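Local coordinates for probable molybdopterin-guanine dinucleotide biosynthesis protein A (Aquifex aeolicus, PDB 2E8B), which probably transfers a GMP moiety from GTP to the molybdenum-bound molybdopterin cofactor, making molybdopterin guanine dinucleotide with release of diphosphate, at residues E56-A61 and N71-L76; E97-V102 and V140-L145; K112-Y117 and V172-E177. All coordinates share one frame; numbering follows the deposited sequence.

Contact 1 (E56-A61 and N71-L76); sequences EVYIVA and NAPVVL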
# COMPACT_ATOMS: atom_id res chain seq x y z
N GLU A 56 7.11 4.68 -11.52
CA GLU A 56 5.97 3.86 -11.91
C GLU A 56 5.06 3.58 -10.72
O GLU A 56 5.53 3.24 -9.63
CB GLU A 56 6.45 2.54 -12.51
CG GLU A 56 7.38 2.73 -13.71
CD GLU A 56 7.65 1.43 -14.45
OE1 GLU A 56 8.07 0.45 -13.79
OE2 GLU A 56 7.44 1.40 -15.68
N VAL A 57 3.76 3.74 -10.94
CA VAL A 57 2.76 3.50 -9.90
C VAL A 57 1.65 2.64 -10.48
O VAL A 57 1.11 2.96 -11.54
CB VAL A 57 2.15 4.82 -9.39
CG1 VAL A 57 1.16 4.54 -8.28
CG2 VAL A 57 3.25 5.75 -8.91
N TYR A 58 1.30 1.57 -9.79
CA TYR A 58 0.24 0.68 -10.25
C TYR A 58 -0.86 0.61 -9.20
O TYR A 58 -0.61 0.78 -8.01
CB TYR A 58 0.77 -0.73 -10.49
CG TYR A 58 1.93 -0.81 -11.45
CD1 TYR A 58 3.24 -0.69 -11.00
CD2 TYR A 58 1.72 -0.97 -12.82
CE1 TYR A 58 4.31 -0.74 -11.88
CE2 TYR A 58 2.79 -1.02 -13.71
CZ TYR A 58 4.08 -0.90 -13.23
OH TYR A 58 5.15 -0.94 -14.09
N ILE A 59 -2.07 0.36 -9.67
CA ILE A 59 -3.21 0.22 -8.78
C ILE A 59 -3.52 -1.27 -8.73
O ILE A 59 -3.66 -1.91 -9.77
CB ILE A 59 -4.46 0.95 -9.32
CG1 ILE A 59 -4.16 2.44 -9.48
CG2 ILE A 59 -5.64 0.70 -8.40
CD1 ILE A 59 -3.93 3.18 -8.18
N VAL A 60 -3.59 -1.83 -7.53
CA VAL A 60 -3.91 -3.24 -7.40
C VAL A 60 -5.40 -3.32 -7.08
O VAL A 60 -5.85 -2.80 -6.05
CB VAL A 60 -3.12 -3.90 -6.26
CG1 VAL A 60 -3.59 -5.34 -6.06
CG2 VAL A 60 -1.63 -3.87 -6.57
N ALA A 61 -6.18 -3.93 -7.97
CA ALA A 61 -7.62 -4.04 -7.77
C ALA A 61 -8.18 -5.30 -8.42
O ALA A 61 -7.56 -5.87 -9.31
CB ALA A 61 -8.31 -2.81 -8.33
N ASN A 71 -7.17 6.79 -14.54
CA ASN A 71 -6.30 6.93 -15.70
C ASN A 71 -4.95 6.31 -15.37
O ASN A 71 -3.89 6.84 -15.73
CB ASN A 71 -6.10 8.41 -16.03
CG ASN A 71 -5.34 8.63 -17.33
OD1 ASN A 71 -4.72 9.67 -17.54
ND2 ASN A 71 -5.40 7.64 -18.21
N ALA A 72 -4.99 5.18 -14.67
CA ALA A 72 -3.77 4.50 -14.25
C ALA A 72 -3.71 3.02 -14.60
O ALA A 72 -4.74 2.37 -14.78
CB ALA A 72 -3.59 4.67 -12.75
N PRO A 73 -2.50 2.47 -14.68
CA PRO A 73 -2.33 1.05 -15.00
C PRO A 73 -2.76 0.20 -13.81
O PRO A 73 -2.35 0.46 -12.68
CB PRO A 73 -0.83 0.94 -15.29
CG PRO A 73 -0.24 1.97 -14.40
CD PRO A 73 -1.19 3.14 -14.55
N VAL A 74 -3.60 -0.80 -14.07
CA VAL A 74 -4.10 -1.68 -13.02
C VAL A 74 -3.49 -3.07 -13.06
O VAL A 74 -3.44 -3.71 -14.11
CB VAL A 74 -5.64 -1.85 -13.14
CG1 VAL A 74 -6.14 -2.82 -12.07
CG2 VAL A 74 -6.34 -0.51 -13.02
N VAL A 75 -3.02 -3.53 -11.90
CA VAL A 75 -2.47 -4.88 -11.80
C VAL A 75 -3.63 -5.65 -11.18
O VAL A 75 -4.06 -5.35 -10.07
CB VAL A 75 -1.22 -4.93 -10.90
CG1 VAL A 75 -0.78 -6.37 -10.72
CG2 VAL A 75 -0.10 -4.11 -11.53
N LEU A 76 -4.14 -6.62 -11.92
CA LEU A 76 -5.29 -7.40 -11.49
C LEU A 76 -5.12 -8.42 -10.37
O LEU A 76 -4.28 -9.32 -10.45
CB LEU A 76 -5.91 -8.10 -12.70
CG LEU A 76 -7.28 -8.75 -12.51
CD1 LEU A 76 -8.31 -7.66 -12.30
CD2 LEU A 76 -7.64 -9.59 -13.72
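Ile59 grips the backbone of the 71-76 segment on both sides of Val74. Its N-H reaches Pro73 O at 3.0 Å, nearly straight at 169° and within the plane of that carbonyl, while its own O receives the N-H of Val75 at 2.8 Å. A longer bond of 3.3 Å, from Ala61 N to Val75 O, continues the parallel pairing. In the other direction Pro73 ends the bonding: its ring carbon CG stands 3.3 Å from Val57 O, where an N-H would otherwise go, while its carbonyl still takes Ile59 N. Val75 CG2, anti to its own carbonyl carbon, faces Tyr58 and meets CB at 3.6 Å and, less closely, CD2. Pro73 lies across the tyrosine, its CG 3.9 Å from CD2 of Tyr58. On the side of Ile59 and Val74, CG1 of Ile59 meets Ala72 CB at 4.0 Å, where a methyl fits close.

Strand 74-76 joins the parallel half of the mixed sheet, which carries the predicted GTP site, and strand 56-61 also pairs with strand 16-22, whose Leu20 belongs to that site. Beta-branched residues suit these extended backbones. Further out, helix 84-94 covers Val60 and Val75 through Thr90, and His94 meets the Tyr58 ring edge-to-face. Tyr58 OH gives a weak hydrogen bond to Glu56 OE1. Phe67 and Leu70 touch Ala61 and Ile59, and Tyr47 of helix 32-51 reaches Ala72.

Contact 2 (E97-V102 and V140-L145); sequences EENVFV and VYSKKL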
# COMPACT_ATOMS: atom_id res chain seq x y z
N GLU A 97 11.25 -4.93 -9.70
CA GLU A 97 12.47 -4.59 -8.98
C GLU A 97 12.46 -5.38 -7.67
O GLU A 97 11.42 -5.88 -7.25
CB GLU A 97 12.52 -3.08 -8.69
CG GLU A 97 12.52 -2.20 -9.94
CD GLU A 97 12.88 -0.76 -9.63
OE1 GLU A 97 12.28 -0.18 -8.71
OE2 GLU A 97 13.76 -0.20 -10.32
N GLU A 98 13.62 -5.48 -7.02
CA GLU A 98 13.74 -6.24 -5.78
C GLU A 98 12.96 -5.69 -4.59
O GLU A 98 12.50 -6.45 -3.73
CB GLU A 98 15.22 -6.37 -5.39
CG GLU A 98 15.45 -7.14 -4.10
CD GLU A 98 14.84 -8.53 -4.13
OE1 GLU A 98 15.21 -9.33 -5.02
OE2 GLU A 98 13.98 -8.82 -3.27
N ASN A 99 12.83 -4.37 -4.52
CA ASN A 99 12.10 -3.73 -3.43
C ASN A 99 11.09 -2.77 -4.02
O ASN A 99 11.42 -1.96 -4.89
CB ASN A 99 13.07 -2.98 -2.51
CG ASN A 99 14.12 -3.89 -1.91
OD1 ASN A 99 13.79 -4.83 -1.18
ND2 ASN A 99 15.39 -3.62 -2.20
N VAL A 100 9.84 -2.85 -3.56
CA VAL A 100 8.80 -1.97 -4.07
C VAL A 100 8.02 -1.35 -2.92
O VAL A 100 7.95 -1.91 -1.82
CB VAL A 100 7.82 -2.73 -5.00
CG1 VAL A 100 8.58 -3.35 -6.17
CG2 VAL A 100 7.07 -3.81 -4.21
N PHE A 101 7.45 -0.18 -3.17
CA PHE A 101 6.66 0.48 -2.14
C PHE A 101 5.22 -0.01 -2.22
O PHE A 101 4.72 -0.33 -3.30
CB PHE A 101 6.70 2.00 -2.30
CG PHE A 101 6.48 2.74 -1.02
CD1 PHE A 101 5.19 3.02 -0.58
CD2 PHE A 101 7.55 3.09 -0.21
CE1 PHE A 101 4.98 3.63 0.66
CE2 PHE A 101 7.35 3.71 1.03
CZ PHE A 101 6.05 3.97 1.46
N VAL A 102 4.58 -0.08 -1.06
CA VAL A 102 3.19 -0.51 -0.95
C VAL A 102 2.47 0.59 -0.20
O VAL A 102 2.92 1.03 0.86
CB VAL A 102 3.07 -1.85 -0.19
CG1 VAL A 102 1.60 -2.19 0.03
CG2 VAL A 102 3.75 -2.96 -0.99
N VAL A 140 8.02 -0.45 2.42
CA VAL A 140 8.75 -1.08 1.34
C VAL A 140 8.84 -2.56 1.63
O VAL A 140 9.23 -2.96 2.73
CB VAL A 140 10.17 -0.50 1.22
CG1 VAL A 140 10.93 -1.17 0.07
CG2 VAL A 140 10.09 1.00 0.97
N TYR A 141 8.46 -3.36 0.64
CA TYR A 141 8.48 -4.82 0.74
C TYR A 141 9.42 -5.40 -0.29
O TYR A 141 9.50 -4.90 -1.42
CB TYR A 141 7.09 -5.41 0.50
CG TYR A 141 6.16 -5.33 1.69
CD1 TYR A 141 5.54 -4.14 2.05
CD2 TYR A 141 5.92 -6.47 2.46
CE1 TYR A 141 4.69 -4.07 3.17
CE2 TYR A 141 5.08 -6.41 3.57
CZ TYR A 141 4.47 -5.22 3.92
OH TYR A 141 3.67 -5.19 5.03
N SER A 142 10.11 -6.47 0.08
CA SER A 142 11.04 -7.16 -0.80
C SER A 142 10.35 -8.28 -1.58
O SER A 142 9.56 -9.04 -1.03
CB SER A 142 12.19 -7.76 0.01
OG SER A 142 13.00 -8.59 -0.81
N LYS A 143 10.67 -8.38 -2.87
CA LYS A 143 10.08 -9.41 -3.71
C LYS A 143 10.50 -10.80 -3.21
O LYS A 143 9.82 -11.79 -3.45
CB LYS A 143 10.54 -9.23 -5.16
CG LYS A 143 9.79 -10.08 -6.15
CD LYS A 143 10.32 -9.88 -7.56
CE LYS A 143 9.60 -10.78 -8.55
NZ LYS A 143 8.15 -10.44 -8.67
N LYS A 144 11.62 -10.85 -2.49
CA LYS A 144 12.14 -12.10 -1.96
C LYS A 144 11.19 -12.74 -0.96
O LYS A 144 11.35 -13.90 -0.58
CB LYS A 144 13.51 -11.88 -1.32
CG LYS A 144 14.60 -11.50 -2.31
CD LYS A 144 15.96 -11.32 -1.64
CE LYS A 144 17.02 -10.96 -2.67
NZ LYS A 144 18.38 -10.82 -2.06
N LEU A 145 10.19 -11.97 -0.53
CA LEU A 145 9.20 -12.46 0.43
C LEU A 145 8.08 -13.24 -0.26
O LEU A 145 7.27 -13.89 0.40
CB LEU A 145 8.59 -11.28 1.18
CG LEU A 145 9.56 -10.40 1.95
CD1 LEU A 145 8.84 -9.15 2.39
CD2 LEU A 145 10.13 -11.15 3.14
O HOH W 1 15.22 -7.07 -0.81
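Val100 and Tyr141 form the hydrogen-bonded pair of a short antiparallel contact inside the mixed sheet, where strand 99-104 has strand 140-142 on one flank and the parallel strand 16-22 on the other. Val100 N reaches Tyr141 O at 3.0 Å, and Tyr141 N returns to Val100 O at 2.9 Å. Asn99 with Ser142 and Phe101 with Val140 are the non-hydrogen-bonded pairs to each side.

Their side chains share one face of the sheet. There Val140 CG2 comes within 3.5 Å of Phe101 CD2, the two side chains crossing at about a right angle, and Leu119 of helix 112-120 touches both. On the face of Val100 and Tyr141, Val102 CG2 meets Tyr141 CD1 at 3.7 Å, and both pack on Leu88 of helix 84-94; Tyr141 OH is satisfied by Thr136 O.

The polar work is done where strand 99-104 begins and strand 140-142 ends. Lys143 N bonds to Glu98 O at 2.8 Å, almost straight at 171°. The Glu98 chain bends at chi2 (56°), and its OE2 accepts from two donors: Ser142 OG, 2.7 Å away and nearly along the C-O axis, and Lys144 N, a longer 3.2 Å bond, bent at 137°, that uses the syn lone pair. The aliphatic chain of Lys144 crosses that of Glu98 at about a right angle. A glutamate suits this place because one carboxylate oxygen can tie a hydroxyl and a backbone N-H together. A water can bridge Asn99 OD1 and Ser142 OG, while Lys143 sends its NZ away to Leu92 O and Ala95 O. An antiparallel strand beside parallel ones is consistent with the GT-A-like nucleotidyltransferase fold, in which strand 99-104 leads toward Asp106, the predicted magnesium ligand.

Contact 3 (K112-Y117 and V172-E177); sequences KETVLY and VEIPEE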
# COMPACT_ATOMS: atom_id res chain seq x y z
N LYS A 112 3.63 13.19 0.48
CA LYS A 112 4.85 12.64 -0.07
C LYS A 112 5.97 12.55 0.97
O LYS A 112 6.75 11.61 0.95
CB LYS A 112 5.31 13.48 -1.26
CG LYS A 112 5.69 14.91 -0.89
CD LYS A 112 6.00 15.73 -2.13
CE LYS A 112 7.12 15.10 -2.93
NZ LYS A 112 7.53 15.96 -4.09
N GLU A 113 6.05 13.53 1.86
CA GLU A 113 7.11 13.52 2.87
C GLU A 113 7.09 12.25 3.72
O GLU A 113 8.14 11.76 4.14
CB GLU A 113 7.02 14.74 3.79
CG GLU A 113 7.27 16.06 3.08
CD GLU A 113 5.98 16.77 2.71
OE1 GLU A 113 5.10 16.13 2.09
OE2 GLU A 113 5.85 17.97 3.03
N THR A 114 5.90 11.72 3.97
CA THR A 114 5.78 10.51 4.76
C THR A 114 6.37 9.34 3.98
O THR A 114 7.11 8.52 4.53
CB THR A 114 4.32 10.22 5.10
OG1 THR A 114 3.79 11.33 5.83
CG2 THR A 114 4.20 8.96 5.93
N VAL A 115 6.07 9.29 2.69
CA VAL A 115 6.60 8.23 1.84
C VAL A 115 8.12 8.34 1.77
O VAL A 115 8.83 7.34 1.89
CB VAL A 115 6.02 8.32 0.43
CG1 VAL A 115 6.67 7.29 -0.48
CG2 VAL A 115 4.51 8.11 0.48
N LEU A 116 8.61 9.56 1.58
CA LEU A 116 10.04 9.79 1.47
C LEU A 116 10.79 9.45 2.76
O LEU A 116 11.91 8.94 2.71
CB LEU A 116 10.31 11.24 1.07
CG LEU A 116 9.81 11.59 -0.34
CD1 LEU A 116 10.10 13.05 -0.60
CD2 LEU A 116 10.49 10.72 -1.39
N TYR A 117 10.18 9.71 3.91
CA TYR A 117 10.85 9.40 5.18
C TYR A 117 10.99 7.88 5.30
O TYR A 117 12.02 7.39 5.78
CB TYR A 117 10.05 9.93 6.38
CG TYR A 117 10.81 9.81 7.69
CD1 TYR A 117 11.89 10.65 7.97
CD2 TYR A 117 10.45 8.86 8.65
CE1 TYR A 117 12.60 10.54 9.16
CE2 TYR A 117 11.16 8.74 9.85
CZ TYR A 117 12.23 9.59 10.10
OH TYR A 117 12.94 9.47 11.26
N VAL A 172 9.40 2.00 11.11
CA VAL A 172 9.92 3.33 10.84
C VAL A 172 9.02 4.22 11.69
O VAL A 172 7.86 4.42 11.36
CB VAL A 172 9.79 3.71 9.35
CG1 VAL A 172 10.28 5.13 9.13
CG2 VAL A 172 10.59 2.74 8.50
N GLU A 173 9.55 4.70 12.81
CA GLU A 173 8.79 5.57 13.70
C GLU A 173 8.50 6.87 12.97
O GLU A 173 9.42 7.62 12.64
CB GLU A 173 9.58 5.86 14.97
CG GLU A 173 8.82 6.70 15.98
CD GLU A 173 9.67 7.05 17.20
OE1 GLU A 173 10.12 6.12 17.89
OE2 GLU A 173 9.88 8.26 17.45
N ILE A 174 7.22 7.12 12.70
CA ILE A 174 6.84 8.32 11.98
C ILE A 174 6.97 9.56 12.84
O ILE A 174 6.48 9.60 13.97
CB ILE A 174 5.39 8.21 11.45
CG1 ILE A 174 5.29 7.05 10.46
CG2 ILE A 174 4.96 9.52 10.80
CD1 ILE A 174 6.26 7.16 9.28
N PRO A 175 7.66 10.59 12.32
CA PRO A 175 7.84 11.84 13.06
C PRO A 175 6.49 12.40 13.48
O PRO A 175 5.51 12.29 12.74
CB PRO A 175 8.55 12.74 12.06
CG PRO A 175 9.39 11.77 11.28
CD PRO A 175 8.43 10.61 11.07
N GLU A 176 6.45 12.98 14.67
CA GLU A 176 5.22 13.55 15.21
C GLU A 176 4.38 14.35 14.22
O GLU A 176 3.17 14.13 14.12
CB GLU A 176 5.56 14.43 16.42
CG GLU A 176 4.41 15.29 16.94
CD GLU A 176 3.18 14.50 17.32
OE1 GLU A 176 3.29 13.28 17.56
OE2 GLU A 176 2.09 15.10 17.39
N GLU A 177 5.01 15.24 13.47
CA GLU A 177 4.26 16.07 12.53
C GLU A 177 3.76 15.37 11.27
O GLU A 177 3.10 15.99 10.44
CB GLU A 177 5.06 17.32 12.18
CG GLU A 177 5.23 18.25 13.39
CD GLU A 177 5.60 19.67 13.01
OE1 GLU A 177 4.99 20.21 12.06
OE2 GLU A 177 6.48 20.25 13.67
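Tyr117 holds CG anti to its backbone N (chi1 -171°), which sets CG out from the helix; with chi2 at 72° the ring is turned so that one face meets Pro175. The proline covers that face: Pro175 CG sits 3.7 Å from the ring plane, over the centre and only 14° off the normal, a CH-pi contact. Pro175 CD leans over the rim on the same face, 3.5 Å from CE2. Proline is well suited to such a face, since its compact ring offers several C-H groups at once and, closed on the backbone N, holds them in place. Val172 runs alongside the tyrosine, pointing the other way, with CG1 3.8 Å from CD2 of Tyr117, and the backbone O of Glu173 approaches CE2 obliquely at 3.5 Å. An alanine in place of Tyr117 would probably leave Pro175 without its aromatic face and open a gap between the helix and residues 172-175.

One turn earlier, Thr114 touches Ile174, CG2 to CD1 at 4.3 Å. Its methyl serves the apolar contact while OG1 bonds to Thr181 OG1. Val172 and Ile174 are themselves held by backbone bonds to strand 126-130.

Helix 112-120 thus rests against the end of strand 170-173. It is the helix of a beta-alpha-beta crossover from strand 99-104 to the parallel strand 126-130, passing over strand 140-142 as in layered alpha/beta folds.

All three contacts reach one mixed sheet, whose main pairing order runs 74-76, 56-61, 16-22, 99-104, 140-142, 126-130, 170-173, with the short strand 134-135 also paired to 126-130. Contact 1 lies toward one end and closes along the chain before contact 2 opens; their centres are about 16 Å apart. Contacts 2 and 3 instead interleave, since helix 112-120 follows strand 99-104 before the partner segments of either are reached. They touch where Phe101 CZ packs on Val115 CG1 at 3.9 Å. The centres of contacts 1 and 3 are about 24 Å apart, on opposite sides of the chain's centre. Contacts 1 and 2 flank strand 16-22, which carries part of the predicted GTP site, whereas contact 3 lies away from the annotated sites.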